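Catalase (Pseudomonas syringae, PDB 1M7S) breaks hydrogen peroxide down into water and oxygen at a heme group, protecting the cell from peroxide damage. Local coordinates at residues Val193-Lys197 and Leu324-Arg328; Ile245-Pro251 and Met290-Asn295; Phe268-Asp274 and Ile406-Gln410. All blocks are in the same frame, centred on the assembly; numbering follows the deposited sequence.

Contact 1. Residues Val193-Lys197 and Leu324-Arg328. With HEM (protoporphyrin IX containing Fe), chain E.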
loop_
_atom_site.group_PDB
_atom_site.type_symbol
_atom_site.label_atom_id
_atom_site.label_comp_id
_atom_site.label_asym_id
_atom_site.label_seq_id
_atom_site.Cartn_x
_atom_site.Cartn_y
_atom_site.Cartn_z
ATOM N N VAL A 193 -22.200 16.187 -19.215
ATOM C CA VAL A 193 -21.252 16.882 -20.063
ATOM C C VAL A 193 -21.118 16.206 -21.428
ATOM O O VAL A 193 -21.516 16.811 -22.443
ATOM C CB VAL A 193 -19.888 17.113 -19.418
ATOM C CG1 VAL A 193 -18.988 17.894 -20.338
ATOM C CG2 VAL A 193 -20.090 17.932 -18.117
ATOM N N HIS A 194 -20.623 14.996 -21.473
ATOM C CA HIS A 194 -20.445 14.297 -22.735
ATOM C C HIS A 194 -21.751 13.736 -23.283
ATOM O O HIS A 194 -22.642 13.434 -22.507
ATOM C CB HIS A 194 -19.612 13.014 -22.481
ATOM C CG HIS A 194 -18.450 13.220 -21.576
ATOM N ND1 HIS A 194 -17.385 13.987 -21.986
ATOM C CD2 HIS A 194 -18.196 12.815 -20.295
ATOM C CE1 HIS A 194 -16.492 14.035 -20.994
ATOM N NE2 HIS A 194 -16.954 13.330 -19.990
ATOM N N ALA A 195 -21.746 13.459 -24.583
ATOM C CA ALA A 195 -22.790 12.637 -25.168
ATOM C C ALA A 195 -22.357 11.191 -24.811
ATOM O O ALA A 195 -21.169 10.849 -24.870
ATOM C CB ALA A 195 -22.709 12.703 -26.697
ATOM N N TYR A 196 -23.325 10.390 -24.351
ATOM C CA TYR A 196 -23.154 8.993 -24.074
ATOM C C TYR A 196 -23.878 8.266 -25.258
ATOM O O TYR A 196 -24.666 8.915 -25.929
ATOM C CB TYR A 196 -23.827 8.537 -22.779
ATOM C CG TYR A 196 -22.923 8.874 -21.599
ATOM C CD1 TYR A 196 -22.854 10.176 -21.142
ATOM C CD2 TYR A 196 -22.131 7.908 -20.992
ATOM C CE1 TYR A 196 -22.010 10.526 -20.087
ATOM C CE2 TYR A 196 -21.306 8.237 -19.908
ATOM C CZ TYR A 196 -21.250 9.546 -19.493
ATOM O OH TYR A 196 -20.424 9.929 -18.446
ATOM N N LYS A 197 -23.502 7.035 -25.462
ATOM C CA LYS A 197 -24.109 6.296 -26.577
ATOM C C LYS A 197 -25.092 5.306 -25.962
ATOM O O LYS A 197 -24.687 4.419 -25.195
ATOM C CB LYS A 197 -22.991 5.643 -27.377
ATOM C CG LYS A 197 -23.252 4.638 -28.438
ATOM C CD LYS A 197 -22.064 3.797 -28.911
ATOM C CE LYS A 197 -20.844 4.617 -29.324
ATOM N NZ LYS A 197 -19.931 3.741 -30.151
ATOM N N LEU A 324 -12.421 13.299 -24.295
ATOM C CA LEU A 324 -12.239 13.524 -22.878
ATOM C C LEU A 324 -12.853 12.337 -22.129
ATOM O O LEU A 324 -12.290 11.784 -21.164
ATOM C CB LEU A 324 -12.985 14.834 -22.518
ATOM C CG LEU A 324 -12.618 15.383 -21.140
ATOM C CD1 LEU A 324 -11.148 15.767 -21.097
ATOM C CD2 LEU A 324 -13.528 16.562 -20.830
ATOM N N LEU A 325 -14.059 11.939 -22.613
ATOM C CA LEU A 325 -14.733 10.808 -21.972
ATOM C C LEU A 325 -13.945 9.506 -22.045
ATOM O O LEU A 325 -13.913 8.704 -21.086
ATOM C CB LEU A 325 -16.099 10.504 -22.584
ATOM C CG LEU A 325 -16.895 9.312 -21.996
ATOM C CD1 LEU A 325 -17.091 9.324 -20.486
ATOM C CD2 LEU A 325 -18.260 9.287 -22.717
ATOM N N GLN A 326 -13.375 9.209 -23.210
ATOM C CA GLN A 326 -12.572 8.033 -23.439
ATOM C C GLN A 326 -11.514 7.880 -22.342
ATOM O O GLN A 326 -11.321 6.793 -21.781
ATOM C CB GLN A 326 -11.926 8.095 -24.832
ATOM C CG GLN A 326 -12.958 8.004 -25.993
ATOM C CD GLN A 326 -13.235 6.524 -26.236
ATOM O OE1 GLN A 326 -12.322 5.733 -26.354
ATOM N NE2 GLN A 326 -14.517 6.113 -26.316
ATOM N N GLY A 327 -10.779 8.953 -22.041
ATOM C CA GLY A 327 -9.810 8.899 -20.926
ATOM C C GLY A 327 -10.441 8.604 -19.577
ATOM O O GLY A 327 -9.832 7.899 -18.728
ATOM N N ARG A 328 -11.654 9.093 -19.351
ATOM C CA ARG A 328 -12.360 8.912 -18.068
ATOM C C ARG A 328 -12.778 7.459 -17.900
ATOM O O ARG A 328 -12.757 6.963 -16.774
ATOM C CB ARG A 328 -13.570 9.821 -17.966
ATOM C CG ARG A 328 -13.254 11.313 -18.067
ATOM C CD ARG A 328 -14.584 12.111 -17.964
ATOM N NE ARG A 328 -15.045 12.014 -16.572
ATOM C CZ ARG A 328 -16.346 12.146 -16.281
ATOM N NH1 ARG A 328 -17.210 12.359 -17.290
ATOM N NH2 ARG A 328 -16.743 12.094 -15.035
HETATM C CHA HEM E . -13.371 12.562 -9.876
HETATM C CHB HEM E . -16.463 14.821 -12.837
HETATM C CHC HEM E . -13.042 15.006 -16.246
HETATM C CHD HEM E . -10.332 11.905 -13.663
HETATM C C1A HEM E . -14.490 13.171 -10.392
HETATM C C2A HEM E . -15.749 13.385 -9.640
HETATM C C3A HEM E . -16.599 14.007 -10.455
HETATM C C4A HEM E . -15.912 14.223 -11.718
HETATM C CMA HEM E . -18.050 14.436 -10.196
HETATM C CAA HEM E . -15.924 12.905 -8.189
HETATM C CBA HEM E . -16.738 11.575 -8.039
HETATM C CGA HEM E . -17.006 11.330 -6.529
HETATM O O1A HEM E . -16.386 10.335 -6.080
HETATM O O2A HEM E . -17.828 12.134 -6.047
HETATM C C1B HEM E . -15.827 15.043 -14.029
HETATM C C2B HEM E . -16.435 15.611 -15.225
HETATM C C3B HEM E . -15.475 15.676 -16.171
HETATM C C4B HEM E . -14.270 15.141 -15.598
HETATM C CMB HEM E . -17.902 16.059 -15.299
HETATM C CAB HEM E . -15.513 16.205 -17.604
HETATM C CBB HEM E . -16.605 16.250 -18.342
HETATM C C1C HEM E . -12.081 14.100 -15.880
HETATM C C2C HEM E . -11.051 13.584 -16.752
HETATM C C3C HEM E . -10.318 12.709 -16.051
HETATM C C4C HEM E . -10.846 12.698 -14.702
HETATM C CMC HEM E . -10.877 13.924 -18.256
HETATM C CAC HEM E . -9.110 11.847 -16.467
HETATM C CBC HEM E . -8.998 11.247 -17.665
HETATM C C1D HEM E . -10.905 11.888 -12.385
HETATM C C2D HEM E . -10.356 11.161 -11.253
HETATM C C3D HEM E . -11.179 11.334 -10.217
HETATM C C4D HEM E . -12.269 12.173 -10.664
HETATM C CMD HEM E . -9.036 10.376 -11.348
HETATM C CAD HEM E . -11.052 10.756 -8.777
HETATM C CBD HEM E . -11.924 9.452 -8.673
HETATM C CGD HEM E . -11.725 8.686 -7.377
HETATM O O1D HEM E . -12.696 7.930 -7.023
HETATM O O2D HEM E . -10.670 8.753 -6.702
HETATM N NA HEM E . -14.626 13.743 -11.625
HETATM N NB HEM E . -14.505 14.741 -14.286
HETATM N NC HEM E . -11.919 13.567 -14.620
HETATM N ND HEM E . -12.104 12.451 -11.996
HETATM FE FE HEM E . -13.309 13.566 -13.157
HETATM O O HOH W 1 -20.239 12.169 -17.365
HETATM O O HOH W 2 -12.662 15.979 -12.838
#
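His194 meets Leu324, Leu325 and Arg328 of helix 323-339 on the proximal side of the heme in the catalase barrel, the side of Tyr332, by similarity the axial ligand of the iron. Just before it, Val193 turns to the porphyrin, its CG1 lying 3.5 Å from the vinyl carbon CBB of the heme. The ring of His194 is held on three sides. Leu325 CB sits over the centre of one face as a CH-pi contact, 3.7 Å from the ring centroid; ND1 is tied to Asp322; and His194 NE2 takes a hydrogen bond from Arg328 NH1 at 2.9 Å, in the imidazole plane. Since Asp322 and Arg328 occupy both ring nitrogens, the rotation of the imidazole is fixed. Beyond Ala195, Tyr196 sends its hydroxyl back to the helix, where one water accepts from both Tyr196 OH and Arg328 NH1. The Arg328 chain, bent at chi3 (71°), lays one guanidinium face on the porphyrin. Arg328 NH2 donates to Tyr332 OH and lies 3.2 Å from C1B of the heme.

Contact 2. Residues Ile245-Pro251 and Met290-Asn295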
loop_
_atom_site.group_PDB
_atom_site.type_symbol
_atom_site.label_atom_id
_atom_site.label_comp_id
_atom_site.label_asym_id
_atom_site.label_seq_id
_atom_site.Cartn_x
_atom_site.Cartn_y
_atom_site.Cartn_z
ATOM N N ILE A 245 -32.147 17.298 4.495
ATOM C CA ILE A 245 -32.591 15.934 4.604
ATOM C C ILE A 245 -33.049 15.655 6.033
ATOM O O ILE A 245 -34.139 15.084 6.176
ATOM C CB ILE A 245 -31.547 14.930 4.134
ATOM C CG1 ILE A 245 -31.373 15.173 2.612
ATOM C CG2 ILE A 245 -31.966 13.509 4.469
ATOM C CD1 ILE A 245 -30.238 14.346 2.019
ATOM N N LYS A 246 -32.295 16.114 7.033
ATOM C CA LYS A 246 -32.790 15.949 8.406
ATOM C C LYS A 246 -34.150 16.611 8.610
ATOM O O LYS A 246 -34.907 16.122 9.462
ATOM C CB LYS A 246 -31.796 16.517 9.434
ATOM C CG LYS A 246 -30.589 15.616 9.639
ATOM C CD LYS A 246 -29.610 16.237 10.639
ATOM C CE LYS A 246 -28.413 15.319 10.864
ATOM N NZ LYS A 246 -27.552 15.889 11.947
ATOM N N LYS A 247 -34.479 17.743 8.000
ATOM C CA LYS A 247 -35.791 18.349 8.162
ATOM C C LYS A 247 -36.877 17.737 7.271
ATOM O O LYS A 247 -37.972 18.311 7.257
ATOM C CB LYS A 247 -35.743 19.852 7.905
ATOM C CG LYS A 247 -34.972 20.704 8.909
ATOM C CD LYS A 247 -34.891 20.035 10.281
ATOM C CE LYS A 247 -34.526 21.004 11.393
ATOM N NZ LYS A 247 -34.120 20.287 12.640
ATOM N N GLY A 248 -36.616 16.686 6.498
ATOM C CA GLY A 248 -37.605 16.079 5.621
ATOM C C GLY A 248 -37.813 16.757 4.286
ATOM O O GLY A 248 -38.595 16.256 3.445
ATOM N N ASP A 249 -37.076 17.822 3.995
ATOM C CA ASP A 249 -37.174 18.615 2.783
ATOM C C ASP A 249 -36.252 18.086 1.667
ATOM O O ASP A 249 -35.175 18.634 1.348
ATOM C CB ASP A 249 -36.810 20.065 3.122
ATOM C CG ASP A 249 -37.131 20.985 1.962
ATOM O OD1 ASP A 249 -37.956 20.575 1.107
ATOM O OD2 ASP A 249 -36.560 22.092 1.860
ATOM N N PHE A 250 -36.666 16.947 1.127
ATOM C CA PHE A 250 -35.850 16.213 0.169
ATOM C C PHE A 250 -35.756 16.872 -1.182
ATOM O O PHE A 250 -36.725 17.131 -1.916
ATOM C CB PHE A 250 -36.422 14.800 0.061
ATOM C CG PHE A 250 -36.634 14.098 1.360
ATOM C CD1 PHE A 250 -37.766 13.325 1.559
ATOM C CD2 PHE A 250 -35.710 14.181 2.402
ATOM C CE1 PHE A 250 -37.954 12.660 2.770
ATOM C CE2 PHE A 250 -35.887 13.539 3.602
ATOM C CZ PHE A 250 -37.006 12.759 3.777
ATOM N N PRO A 251 -34.520 17.152 -1.597
ATOM C CA PRO A 251 -34.273 17.770 -2.901
ATOM C C PRO A 251 -34.536 16.766 -4.007
ATOM O O PRO A 251 -34.298 15.560 -3.908
ATOM C CB PRO A 251 -32.780 18.186 -2.907
ATOM C CG PRO A 251 -32.203 17.144 -1.966
ATOM C CD PRO A 251 -33.259 16.866 -0.902
ATOM N N MET A 290 -35.349 11.983 -9.710
ATOM C CA MET A 290 -34.565 11.438 -8.589
ATOM C C MET A 290 -34.866 12.264 -7.329
ATOM O O MET A 290 -35.030 13.476 -7.396
ATOM C CB MET A 290 -33.062 11.499 -8.931
ATOM C CG MET A 290 -32.177 11.052 -7.763
ATOM S SD MET A 290 -30.430 10.848 -8.266
ATOM C CE MET A 290 -30.055 12.485 -8.806
ATOM N N VAL A 291 -35.005 11.612 -6.192
ATOM C CA VAL A 291 -35.215 12.301 -4.927
ATOM C C VAL A 291 -34.104 11.828 -3.990
ATOM O O VAL A 291 -33.849 10.645 -3.903
ATOM C CB VAL A 291 -36.580 12.000 -4.253
ATOM C CG1 VAL A 291 -36.734 10.511 -4.028
ATOM C CG2 VAL A 291 -36.696 12.803 -2.985
ATOM N N LEU A 292 -33.455 12.727 -3.265
ATOM C CA LEU A 292 -32.398 12.333 -2.338
ATOM C C LEU A 292 -33.000 12.481 -0.931
ATOM O O LEU A 292 -33.393 13.581 -0.561
ATOM C CB LEU A 292 -31.138 13.191 -2.567
ATOM C CG LEU A 292 -30.533 13.082 -3.983
ATOM C CD1 LEU A 292 -29.222 13.864 -4.139
ATOM C CD2 LEU A 292 -30.337 11.607 -4.387
ATOM N N ASN A 293 -33.098 11.334 -0.244
ATOM C CA ASN A 293 -33.840 11.506 1.030
ATOM C C ASN A 293 -33.273 10.769 2.204
ATOM O O ASN A 293 -34.038 10.606 3.184
ATOM C CB ASN A 293 -35.259 10.982 0.726
ATOM C CG ASN A 293 -35.247 9.576 0.215
ATOM O OD1 ASN A 293 -36.289 9.232 -0.397
ATOM N ND2 ASN A 293 -34.242 8.743 0.395
ATOM N N LYS A 294 -31.989 10.401 2.154
ATOM C CA LYS A 294 -31.425 9.730 3.320
ATOM C C LYS A 294 -29.950 10.156 3.522
ATOM O O LYS A 294 -29.227 10.064 2.534
ATOM C CB LYS A 294 -31.337 8.248 3.087
ATOM C CG LYS A 294 -31.705 7.340 4.252
ATOM C CD LYS A 294 -32.966 6.605 3.763
ATOM C CE LYS A 294 -34.032 6.422 4.840
ATOM N NZ LYS A 294 -35.325 6.013 4.167
ATOM N N ASN A 295 -29.593 10.543 4.725
ATOM C CA ASN A 295 -28.183 10.803 5.009
ATOM C C ASN A 295 -27.463 9.485 5.220
ATOM O O ASN A 295 -28.056 8.434 5.543
ATOM C CB ASN A 295 -27.995 11.693 6.249
ATOM C CG ASN A 295 -28.306 13.137 5.892
ATOM O OD1 ASN A 295 -27.776 13.700 4.926
ATOM N ND2 ASN A 295 -29.179 13.766 6.689
#
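The end of helix 236-246 and the loop that leads into strand 252-260 fold back onto strand 284-295 of the catalase beta-barrel, with Phe250 and Ile245 meeting Asn293 and Asn295. The ring of Phe250 is sandwiched: Asn293 CB stands over the centre of one face, 3.4 Å from the centroid and 11° off the normal, while Gly248 O of its own turn lies over the opposite face. With CG beside its own backbone N (chi1 -51°), the ring lies along the strand, and Asn293 O lies above the same face as Asn293 CB, 3.5 Å from Phe250 CE2. Phe250 CB packs on Val291 CG2 at 3.7 Å. The helix is closed by a Schellman motif, with Gly248 at positive phi and its N bonded to Ile245 O, and an inverse gamma turn centred on Asp249 then leads the chain into the barrel. There Pro251 O accepts from Leu292 N at 3.0 Å, a nearly straight bond that begins the antiparallel pairing of strands 252-260 and 284-295. Further along, Asn293 and Lys294 form a classic beta bulge opposite Lys59 of strand 55-64. Ile245 CG2 packs against the backbone at the bulge and lies 3.6 Å from Asn295 ND2, whose amide makes a weak bond to Val242 O in the helix. Leu292 O is buried without a polar partner, with Phe250 CB 3.3 Å from it.

Contact 3. Residues Phe268-Asp274 and Ile406-Gln410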
loop_
_atom_site.group_PDB
_atom_site.type_symbol
_atom_site.label_atom_id
_atom_site.label_comp_id
_atom_site.label_asym_id
_atom_site.label_seq_id
_atom_site.Cartn_x
_atom_site.Cartn_y
_atom_site.Cartn_z
ATOM N N PHE A 268 -23.569 19.818 -37.940
ATOM C CA PHE A 268 -23.346 20.972 -37.065
ATOM C C PHE A 268 -22.047 21.687 -37.371
ATOM O O PHE A 268 -21.116 21.071 -37.872
ATOM C CB PHE A 268 -23.380 20.505 -35.594
ATOM C CG PHE A 268 -24.735 19.975 -35.218
ATOM C CD1 PHE A 268 -25.016 18.631 -35.296
ATOM C CD2 PHE A 268 -25.717 20.847 -34.790
ATOM C CE1 PHE A 268 -26.282 18.155 -34.991
ATOM C CE2 PHE A 268 -26.988 20.374 -34.477
ATOM C CZ PHE A 268 -27.264 19.023 -34.572
ATOM N N ASP A 269 -21.948 22.990 -37.069
ATOM C CA ASP A 269 -20.714 23.751 -37.252
ATOM C C ASP A 269 -19.705 23.542 -36.122
ATOM O O ASP A 269 -18.517 23.870 -36.255
ATOM C CB ASP A 269 -21.068 25.256 -37.354
ATOM C CG ASP A 269 -21.761 25.583 -38.671
ATOM O OD1 ASP A 269 -21.624 24.848 -39.676
ATOM O OD2 ASP A 269 -22.494 26.603 -38.739
ATOM N N PHE A 270 -20.097 22.906 -35.042
ATOM C CA PHE A 270 -19.205 22.521 -33.949
ATOM C C PHE A 270 -19.206 20.984 -33.946
ATOM O O PHE A 270 -20.129 20.364 -34.565
ATOM C CB PHE A 270 -19.607 23.080 -32.562
ATOM C CG PHE A 270 -21.007 22.687 -32.119
ATOM C CD1 PHE A 270 -21.268 21.578 -31.359
ATOM C CD2 PHE A 270 -22.088 23.494 -32.488
ATOM C CE1 PHE A 270 -22.562 21.240 -30.994
ATOM C CE2 PHE A 270 -23.387 23.163 -32.134
ATOM C CZ PHE A 270 -23.640 22.040 -31.366
ATOM N N ASP A 271 -18.325 20.341 -33.233
ATOM C CA ASP A 271 -18.347 18.867 -33.132
ATOM C C ASP A 271 -19.239 18.556 -31.939
ATOM O O ASP A 271 -18.964 18.969 -30.799
ATOM C CB ASP A 271 -16.914 18.391 -32.848
ATOM C CG ASP A 271 -16.827 16.875 -32.926
ATOM O OD1 ASP A 271 -15.830 16.388 -33.508
ATOM O OD2 ASP A 271 -17.703 16.079 -32.531
ATOM N N PRO A 272 -20.322 17.811 -32.110
ATOM C CA PRO A 272 -21.209 17.443 -31.036
ATOM C C PRO A 272 -20.531 16.586 -29.976
ATOM O O PRO A 272 -21.102 16.545 -28.886
ATOM C CB PRO A 272 -22.429 16.692 -31.640
ATOM C CG PRO A 272 -22.325 17.202 -33.067
ATOM C CD PRO A 272 -20.822 17.346 -33.406
ATOM N N LEU A 273 -19.409 15.917 -30.276
ATOM C CA LEU A 273 -18.732 15.153 -29.223
ATOM C C LEU A 273 -17.553 15.919 -28.627
ATOM O O LEU A 273 -16.697 15.348 -27.943
ATOM C CB LEU A 273 -18.278 13.825 -29.811
ATOM C CG LEU A 273 -19.401 12.963 -30.450
ATOM C CD1 LEU A 273 -18.771 11.682 -30.949
ATOM C CD2 LEU A 273 -20.546 12.743 -29.480
ATOM N N ASP A 274 -17.577 17.241 -28.762
ATOM C CA ASP A 274 -16.579 18.116 -28.134
ATOM C C ASP A 274 -17.091 18.518 -26.735
ATOM O O ASP A 274 -18.182 19.087 -26.582
ATOM C CB ASP A 274 -16.424 19.364 -28.997
ATOM C CG ASP A 274 -15.554 20.460 -28.490
ATOM O OD1 ASP A 274 -15.452 21.492 -29.217
ATOM O OD2 ASP A 274 -15.015 20.265 -27.373
ATOM N N ILE A 406 -9.577 17.635 -33.186
ATOM C CA ILE A 406 -10.834 17.475 -33.918
ATOM C C ILE A 406 -10.911 18.560 -34.974
ATOM O O ILE A 406 -10.291 19.601 -34.801
ATOM C CB ILE A 406 -12.072 17.583 -33.015
ATOM C CG1 ILE A 406 -12.025 18.845 -32.157
ATOM C CG2 ILE A 406 -12.146 16.268 -32.219
ATOM C CD1 ILE A 406 -13.368 19.028 -31.381
ATOM N N THR A 407 -11.705 18.327 -36.021
ATOM C CA THR A 407 -11.720 19.241 -37.150
ATOM C C THR A 407 -12.637 20.445 -37.072
ATOM O O THR A 407 -12.608 21.275 -38.008
ATOM C CB THR A 407 -12.108 18.445 -38.421
ATOM O OG1 THR A 407 -13.343 17.741 -38.219
ATOM C CG2 THR A 407 -11.016 17.449 -38.760
ATOM N N ARG A 408 -13.558 20.534 -36.139
ATOM C CA ARG A 408 -14.410 21.700 -35.982
ATOM C C ARG A 408 -14.166 22.232 -34.556
ATOM O O ARG A 408 -14.356 21.393 -33.661
ATOM C CB ARG A 408 -15.893 21.276 -36.064
ATOM C CG ARG A 408 -16.335 21.003 -37.500
ATOM C CD ARG A 408 -17.743 20.377 -37.507
ATOM N NE ARG A 408 -17.694 19.001 -37.008
ATOM C CZ ARG A 408 -18.663 18.131 -36.877
ATOM N NH1 ARG A 408 -19.899 18.470 -37.176
ATOM N NH2 ARG A 408 -18.412 16.907 -36.383
ATOM N N GLU A 409 -13.627 23.421 -34.359
ATOM C CA GLU A 409 -13.420 23.820 -32.936
ATOM C C GLU A 409 -14.414 24.818 -32.389
ATOM O O GLU A 409 -14.762 24.749 -31.190
ATOM C CB GLU A 409 -12.022 24.440 -32.869
ATOM C CG GLU A 409 -10.885 23.420 -33.009
ATOM C CD GLU A 409 -9.598 24.085 -32.547
ATOM O OE1 GLU A 409 -9.345 24.272 -31.326
ATOM O OE2 GLU A 409 -8.822 24.466 -33.459
ATOM N N GLN A 410 -14.741 25.843 -33.187
ATOM C CA GLN A 410 -15.660 26.918 -32.755
ATOM C C GLN A 410 -15.440 27.309 -31.295
ATOM O O GLN A 410 -16.316 27.230 -30.420
ATOM C CB GLN A 410 -17.098 26.433 -33.009
ATOM C CG GLN A 410 -18.080 27.615 -32.902
ATOM C CD GLN A 410 -19.514 27.102 -32.846
ATOM O OE1 GLN A 410 -20.097 26.836 -31.797
ATOM N NE2 GLN A 410 -20.050 26.947 -34.080
HETATM O O HOH W 3 -14.936 17.909 -35.929
HETATM O O HOH W 4 -16.420 21.793 -31.760
#
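Arg408 reaches across from 406-410 and lies along the backbone of 268-274. Its CB meets Asp269 O at 3.7 Å, and CG passes the same carbonyl. CD, after which the chain bends at chi3 (-71°), comes to 3.5 Å from Phe268 O. NE gives its proton to a water that also donates to Asp271 OD1 and bonds to Thr407 OG1, so that side of the guanidinium is tied back to both segments. The flat group then lies with one face over Phe270 O and Asp271 CA. At the tip, Arg408 NH1 donates to Phe268 O at 3.0 Å, close to the guanidinium plane but tilted from the plane of the carbonyl. NH1 also bonds to Leu265 O; these two carbonyls hold it from the same loop. Arg408 NH2 makes a long salt bridge of 3.9 Å with Asp271 OD1.

The carboxylate it faces is itself positioned by a turn: Asp271 to Asp274 form a type I beta turn, and Asp271 OD2 takes the N-H of Leu273 in an Asx turn. This loop lies in the connection between barrel strands 252-260 and 284-295, whereas the segment 406-410 leads into the C-terminal helical domain. A second water accepts from Asp271 N and lies 2.8 Å from Arg408 O, near Asp274 OD1. Ile406 CD1 rests against both Asp271 CB and the Asp274 side chain, the latter also paired with Arg132 and Lys277 and bonded through OD2 to Thr276. Glu409, turned away from the loop, likewise reaches Arg132. Past it, the extended Gln410 crosses to the other part of the loop, laying its amide beside Asp269 and Phe270, with Gln410 OE1 3.9 Å from Phe270 CB.

Overall arrangement
Contacts 1 and 2 both reach the barrel sheet, through strands 196-199 and 284-295, but their centres lie 30 Å apart and they do not touch. Contact 1 brings helix 323-339 to the heme; contact 2, whose segments both fall between those of contact 1 in sequence, closes a helix onto the barrel wall away from the annotated sites. Contact 3 alternates with each of the others along the chain, since 268-274 falls between the segments of each and 406-410 follows them all. It lies on the opposite side of the chain's centre from contact 2, yet its centre is about 15 Å from that of contact 1, where Leu273 CD2 packs on Ala195 CB at 3.5 Å. The heme-side loop thus adjoins the junction between barrel and helical domain.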